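Local coordinates for hydroalkoxylation enzyme phnH (Penicillium herquei, PDB 6JJS), which catalyses the hydroalkoxylation that closes the ring of (2'R)-atrovenetin in the biosynthesis of phenalenones such as herqueinone, at residues I49-T54 with A74-G79; N99-E104 with L114-S119. One frame throughout, in Å; residues are numbered along the deposited sequence.

How the contacts relate
Both contacts lie on one curled antiparallel sheet of barrel type, and each pairs the two arms of a hairpin. Contact 1 comes first along the chain, between strands 48-61 and 67-79; contact 2 opens only after it has closed, between strands 99-107 and 110-116. Strand 84-94 lies between them in the sheet, hydrogen-bonded to 67-79 at one edge and to 99-107 at the other. Their centres are 22 Å apart and their nearest atoms about 7 Å, so they do not touch. Contact 1 is near the surface, contact 2 is buried, and both meet the second subunit, so the barrel wall also serves the homotetramer.

Contact 1 (I49-T54 with A74-G79); sequences IKALQT and ALSTRG
Leu52 and Leu75 meet obliquely on one face of an antiparallel strand pair, the CD2 methyl of Leu75 resting 3.8 Å from Leu52 CB. Leu52 turns its CG away from its own backbone N (chi1 179°), while Leu75 keeps CG beside its N and sends CD2 back across to the partner strand. Branched apolar residues suit this face because the second subunit packs on it: its Leu101 lies on Leu52 and its His89 on Leu75. Further along the same face, Lys50 and Thr77 run side by side in the same direction, and Lys50 CG lies 3.7 Å from Thr77 CB. The aliphatic part of the lysine thus lines the threonine while its extended chain carries the amine away.

The other face bears Ile49, Ala51, Gln53, Ala74, Ser76 and Arg78. Small Ala51 and Ser76 sit opposite each other, and Ser76 OG joins two waters: one is 2.8 Å from Ser76 OG and donates to Ile49 O, the other donates to both Ala51 O and Ala74 O. Six backbone bonds tie the strands, the straightest from Arg78 N to Ile49 O (2.8 Å, 176° at the hydrogen).

Gln53 NE2 gives a hydrogen bond to Gly37 O of strand 26-41. The pair is flanked by that strand, which bonds to 48-61, and by strand 84-94, whose Ala86 and Ala88 meet Ser76 and Ala74.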
loop_
_atom_site.group_PDB
_atom_site.type_symbol
_atom_site.label_atom_id
_atom_site.label_comp_id
_atom_site.label_asym_id
_atom_site.label_seq_id
_atom_site.Cartn_x
_atom_site.Cartn_y
_atom_site.Cartn_z
ATOM N N ILE A 49 6.238 -0.040 -18.541
ATOM C CA ILE A 49 5.451 -1.297 -18.561
ATOM C C ILE A 49 5.156 -1.701 -17.121
ATOM O O ILE A 49 6.089 -1.812 -16.312
ATOM C CB ILE A 49 6.227 -2.400 -19.283
ATOM C CG1 ILE A 49 6.327 -2.090 -20.777
ATOM C CG2 ILE A 49 5.625 -3.770 -19.020
ATOM C CD1 ILE A 49 7.320 -3.003 -21.495
ATOM N N LYS A 50 3.882 -1.923 -16.824
ATOM C CA LYS A 50 3.456 -2.469 -15.523
ATOM C C LYS A 50 2.953 -3.899 -15.713
ATOM O O LYS A 50 2.173 -4.161 -16.645
ATOM C CB LYS A 50 2.368 -1.595 -14.916
ATOM C CG LYS A 50 2.729 -0.125 -14.764
ATOM C CD LYS A 50 1.718 0.608 -13.916
ATOM C CE LYS A 50 1.776 2.105 -14.042
ATOM N NZ LYS A 50 0.745 2.699 -13.158
ATOM N N ALA A 51 3.409 -4.782 -14.845
ATOM C CA ALA A 51 3.101 -6.220 -14.943
ATOM C C ALA A 51 2.757 -6.787 -13.572
ATOM O O ALA A 51 3.287 -6.323 -12.528
ATOM C CB ALA A 51 4.257 -6.939 -15.566
ATOM N N LEU A 52 1.986 -7.863 -13.605
ATOM C CA LEU A 52 1.739 -8.762 -12.467
ATOM C C LEU A 52 2.413 -10.088 -12.765
ATOM O O LEU A 52 2.316 -10.566 -13.914
ATOM C CB LEU A 52 0.238 -8.931 -12.249
ATOM C CG LEU A 52 -0.145 -9.873 -11.111
ATOM C CD1 LEU A 52 -1.464 -9.448 -10.508
ATOM C CD2 LEU A 52 -0.212 -11.319 -11.593
ATOM N N GLN A 53 3.089 -10.623 -11.775
ATOM C CA GLN A 53 3.768 -11.942 -11.880
ATOM C C GLN A 53 3.474 -12.762 -10.639
ATOM O O GLN A 53 3.692 -12.288 -9.517
ATOM C CB GLN A 53 5.258 -11.725 -12.107
ATOM C CG GLN A 53 6.046 -12.980 -12.409
ATOM C CD GLN A 53 7.388 -12.634 -13.025
ATOM O OE1 GLN A 53 8.058 -11.686 -12.627
ATOM N NE2 GLN A 53 7.780 -13.388 -14.041
ATOM N N THR A 54 2.990 -13.993 -10.827
ATOM C CA THR A 54 2.735 -14.940 -9.727
ATOM C C THR A 54 4.053 -15.563 -9.264
ATOM O O THR A 54 4.885 -15.930 -10.124
ATOM C CB THR A 54 1.732 -16.000 -10.196
ATOM O OG1 THR A 54 0.519 -15.295 -10.498
ATOM C CG2 THR A 54 1.511 -17.097 -9.187
ATOM N N ALA A 74 3.890 -10.462 -7.359
ATOM C CA ALA A 74 4.765 -9.292 -7.557
ATOM C C ALA A 74 4.106 -8.343 -8.561
ATOM O O ALA A 74 3.626 -8.781 -9.640
ATOM C CB ALA A 74 6.139 -9.732 -8.029
ATOM N N LEU A 75 4.107 -7.055 -8.249
ATOM C CA LEU A 75 3.704 -5.964 -9.162
ATOM C C LEU A 75 4.960 -5.157 -9.494
ATOM O O LEU A 75 5.686 -4.769 -8.585
ATOM C CB LEU A 75 2.642 -5.073 -8.499
ATOM C CG LEU A 75 1.276 -5.712 -8.270
ATOM C CD1 LEU A 75 0.313 -4.710 -7.657
ATOM C CD2 LEU A 75 0.697 -6.236 -9.560
ATOM N N SER A 76 5.246 -4.969 -10.769
ATOM C CA SER A 76 6.490 -4.267 -11.181
ATOM C C SER A 76 6.153 -3.146 -12.156
ATOM O O SER A 76 5.183 -3.275 -12.942
ATOM C CB SER A 76 7.480 -5.217 -11.764
ATOM O OG SER A 76 6.945 -5.829 -12.914
ATOM N N THR A 77 6.929 -2.068 -12.116
ATOM C CA THR A 77 6.913 -1.068 -13.208
ATOM C C THR A 77 8.331 -0.859 -13.713
ATOM O O THR A 77 9.215 -0.556 -12.938
ATOM C CB THR A 77 5.997 0.155 -13.075
ATOM O OG1 THR A 77 6.588 1.426 -13.387
ATOM C CG2 THR A 77 5.112 0.153 -11.863
ATOM N N ARG A 78 8.465 -1.142 -15.002
ATOM C CA ARG A 78 9.748 -1.123 -15.751
ATOM C C ARG A 78 9.715 0.140 -16.609
ATOM O O ARG A 78 8.922 0.215 -17.555
ATOM C CB ARG A 78 9.892 -2.403 -16.587
ATOM C CG ARG A 78 9.851 -3.701 -15.801
ATOM C CD ARG A 78 9.909 -4.918 -16.722
ATOM N NE ARG A 78 10.215 -6.086 -15.919
ATOM C CZ ARG A 78 11.436 -6.591 -15.753
ATOM N NH1 ARG A 78 11.614 -7.618 -14.939
ATOM N NH2 ARG A 78 12.463 -6.113 -16.435
ATOM N N GLY A 79 10.531 1.132 -16.250
ATOM C CA GLY A 79 10.587 2.408 -16.969
ATOM C C GLY A 79 11.353 2.311 -18.274
ATOM O O GLY A 79 12.256 1.460 -18.386
HETATM O O HOH W 1 6.758 -4.720 -15.474
HETATM O O HOH W 2 5.709 -8.142 -11.815
#

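Contact 2 (N99-E104 with L114-S119); sequences NILVTE and LFDTSS. With ACT (acetate ion), chain D; ACT (acetate ion), chain C.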
loop_
_atom_site.group_PDB
_atom_site.type_symbol
_atom_site.label_atom_id
_atom_site.label_comp_id
_atom_site.label_asym_id
_atom_site.label_seq_id
_atom_site.Cartn_x
_atom_site.Cartn_y
_atom_site.Cartn_z
ATOM N N ASN A 99 4.356 -20.332 9.318
ATOM C CA ASN A 99 3.973 -19.445 8.194
ATOM C C ASN A 99 4.538 -18.052 8.472
ATOM O O ASN A 99 4.356 -17.532 9.579
ATOM C CB ASN A 99 2.464 -19.388 8.000
ATOM C CG ASN A 99 1.878 -20.687 7.485
ATOM O OD1 ASN A 99 2.578 -21.490 6.879
ATOM N ND2 ASN A 99 0.605 -20.895 7.735
ATOM N N ILE A 100 5.243 -17.499 7.484
ATOM C CA ILE A 100 5.868 -16.155 7.599
ATOM C C ILE A 100 5.506 -15.375 6.344
ATOM O O ILE A 100 5.817 -15.817 5.239
ATOM C CB ILE A 100 7.390 -16.267 7.754
ATOM C CG1 ILE A 100 7.803 -17.208 8.894
ATOM C CG2 ILE A 100 8.008 -14.876 7.856
ATOM C CD1 ILE A 100 9.281 -17.519 8.890
ATOM N N LEU A 101 4.863 -14.213 6.494
ATOM C CA LEU A 101 4.615 -13.305 5.359
ATOM C C LEU A 101 5.868 -12.477 5.101
ATOM O O LEU A 101 6.413 -11.884 6.038
ATOM C CB LEU A 101 3.453 -12.355 5.657
ATOM C CG LEU A 101 3.090 -11.420 4.506
ATOM C CD1 LEU A 101 2.484 -12.192 3.337
ATOM C CD2 LEU A 101 2.176 -10.276 4.950
ATOM N N VAL A 102 6.281 -12.462 3.839
ATOM C CA VAL A 102 7.417 -11.638 3.379
ATOM C C VAL A 102 6.858 -10.493 2.547
ATOM O O VAL A 102 6.114 -10.743 1.601
ATOM C CB VAL A 102 8.427 -12.463 2.580
ATOM C CG1 VAL A 102 9.594 -11.584 2.153
ATOM C CG2 VAL A 102 8.908 -13.661 3.369
ATOM N N THR A 103 7.193 -9.271 2.932
ATOM C CA THR A 103 6.783 -8.021 2.231
ATOM C C THR A 103 8.041 -7.419 1.608
ATOM O O THR A 103 8.926 -6.958 2.349
ATOM C CB THR A 103 6.107 -7.048 3.198
ATOM O OG1 THR A 103 4.928 -7.638 3.752
ATOM C CG2 THR A 103 5.718 -5.775 2.486
ATOM N N GLU A 104 8.106 -7.447 0.286
ATOM C CA GLU A 104 9.269 -6.935 -0.471
ATOM C C GLU A 104 8.901 -5.612 -1.134
ATOM O O GLU A 104 7.844 -5.481 -1.746
ATOM C CB GLU A 104 9.704 -7.962 -1.518
ATOM C CG GLU A 104 10.414 -9.169 -0.913
ATOM C CD GLU A 104 11.108 -10.048 -1.938
ATOM O OE1 GLU A 104 10.751 -9.932 -3.140
ATOM O OE2 GLU A 104 11.935 -10.878 -1.503
ATOM N N LEU A 114 10.508 -6.927 4.825
ATOM C CA LEU A 114 9.921 -7.037 6.171
ATOM C C LEU A 114 9.214 -8.384 6.305
ATOM O O LEU A 114 8.866 -8.989 5.279
ATOM C CB LEU A 114 8.955 -5.861 6.405
ATOM C CG LEU A 114 9.616 -4.486 6.429
ATOM C CD1 LEU A 114 8.578 -3.384 6.288
ATOM C CD2 LEU A 114 10.430 -4.277 7.688
ATOM N N PHE A 115 8.942 -8.777 7.546
ATOM C CA PHE A 115 8.390 -10.103 7.887
ATOM C C PHE A 115 7.248 -9.936 8.879
ATOM O O PHE A 115 7.321 -9.038 9.752
ATOM C CB PHE A 115 9.473 -10.978 8.522
ATOM C CG PHE A 115 10.722 -11.144 7.698
ATOM C CD1 PHE A 115 10.809 -12.154 6.759
ATOM C CD2 PHE A 115 11.799 -10.297 7.884
ATOM C CE1 PHE A 115 11.981 -12.329 6.041
ATOM C CE2 PHE A 115 12.948 -10.447 7.129
ATOM C CZ PHE A 115 13.024 -11.470 6.210
ATOM N N ASP A 116 6.254 -10.813 8.772
ATOM C CA ASP A 116 5.195 -10.963 9.799
ATOM C C ASP A 116 4.984 -12.438 10.094
ATOM O O ASP A 116 4.701 -13.195 9.166
ATOM C CB ASP A 116 3.887 -10.336 9.339
ATOM C CG ASP A 116 3.976 -8.826 9.246
ATOM O OD1 ASP A 116 4.378 -8.348 8.167
ATOM O OD2 ASP A 116 3.683 -8.143 10.282
ATOM N N THR A 117 5.036 -12.779 11.374
ATOM C CA THR A 117 4.680 -14.144 11.838
ATOM C C THR A 117 4.242 -14.043 13.290
ATOM O O THR A 117 4.849 -13.254 14.020
ATOM C CB THR A 117 5.847 -15.119 11.650
ATOM O OG1 THR A 117 5.326 -16.434 11.887
ATOM C CG2 THR A 117 7.021 -14.793 12.536
ATOM N N SER A 118 3.405 -14.976 13.727
ATOM C CA SER A 118 3.135 -15.173 15.167
ATOM C C SER A 118 3.841 -16.426 15.695
ATOM O O SER A 118 3.724 -16.688 16.893
ATOM C CB SER A 118 1.669 -15.258 15.410
ATOM O OG SER A 118 1.073 -16.241 14.600
ATOM N N SER A 119 4.604 -17.127 14.867
ATOM C CA SER A 119 5.416 -18.270 15.366
ATOM C C SER A 119 6.300 -17.782 16.510
ATOM O O SER A 119 7.043 -16.816 16.313
ATOM C CB SER A 119 6.218 -18.836 14.254
ATOM O OG SER A 119 7.275 -19.642 14.755
HETATM C C ACT D . 2.532 -19.673 12.479
HETATM O O ACT D . 2.849 -20.562 11.667
HETATM O OXT ACT D . 2.184 -18.497 12.157
HETATM C CH3 ACT D . 2.520 -20.052 13.941
HETATM C C ACT C . -1.354 -24.133 6.199
HETATM O O ACT C . -0.973 -23.339 7.099
HETATM O OXT ACT C . -0.665 -25.102 5.789
HETATM C CH3 ACT C . -2.738 -23.906 5.554
HETATM O O HOH W 3 5.585 -9.091 5.919
#
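The Phe115 ring receives Ile100 at its edge, the CG2 methyl lying near the ring plane and 4.1 Å from Phe115 CD1, while Val102 CG2 approaches the same ring carbon obliquely. This is one face of a beta hairpin in the barrel-like sheet, strand 99-107 turning back into 110-116. Phe115 and Val102 lie side by side, pointing the same way, whereas Ile100 crosses the phenyl group at a slant. Bulky apolar residues suit this buried face, where Leu29, Phe30, Leu125 and Val128 also pack on Phe115.

The other face is more polar. A water is hydrogen-bonded to Leu101 O, Thr103 OG1 and Asp116 OD1, at 2.7 Å from the last. Thr103 holds its hydroxyl beside its own backbone N (chi1 -61°), which sets it against that water. Asp116 OD1 also forms a salt bridge with Arg85 of the third subunit, which probably stabilises the negative charge, and Tyr42 of the second subunit packs on Leu101 and Asp116.

Four backbone bonds hold the strands together; Thr103 N to Leu114 O is nearly straight (179°). Asn99 ND2 bonds to an acetate, probably from the crystallisation liquor, and to Ile41 O of the second subunit; its OD1 accepts from Gln93. Beyond the last strand bridge Thr117 prolongs the pairing with its side chain: OG1 donates to Asn99 O at 2.7 Å and accepts from Ser119 N at 3.1 Å, closing an ST turn.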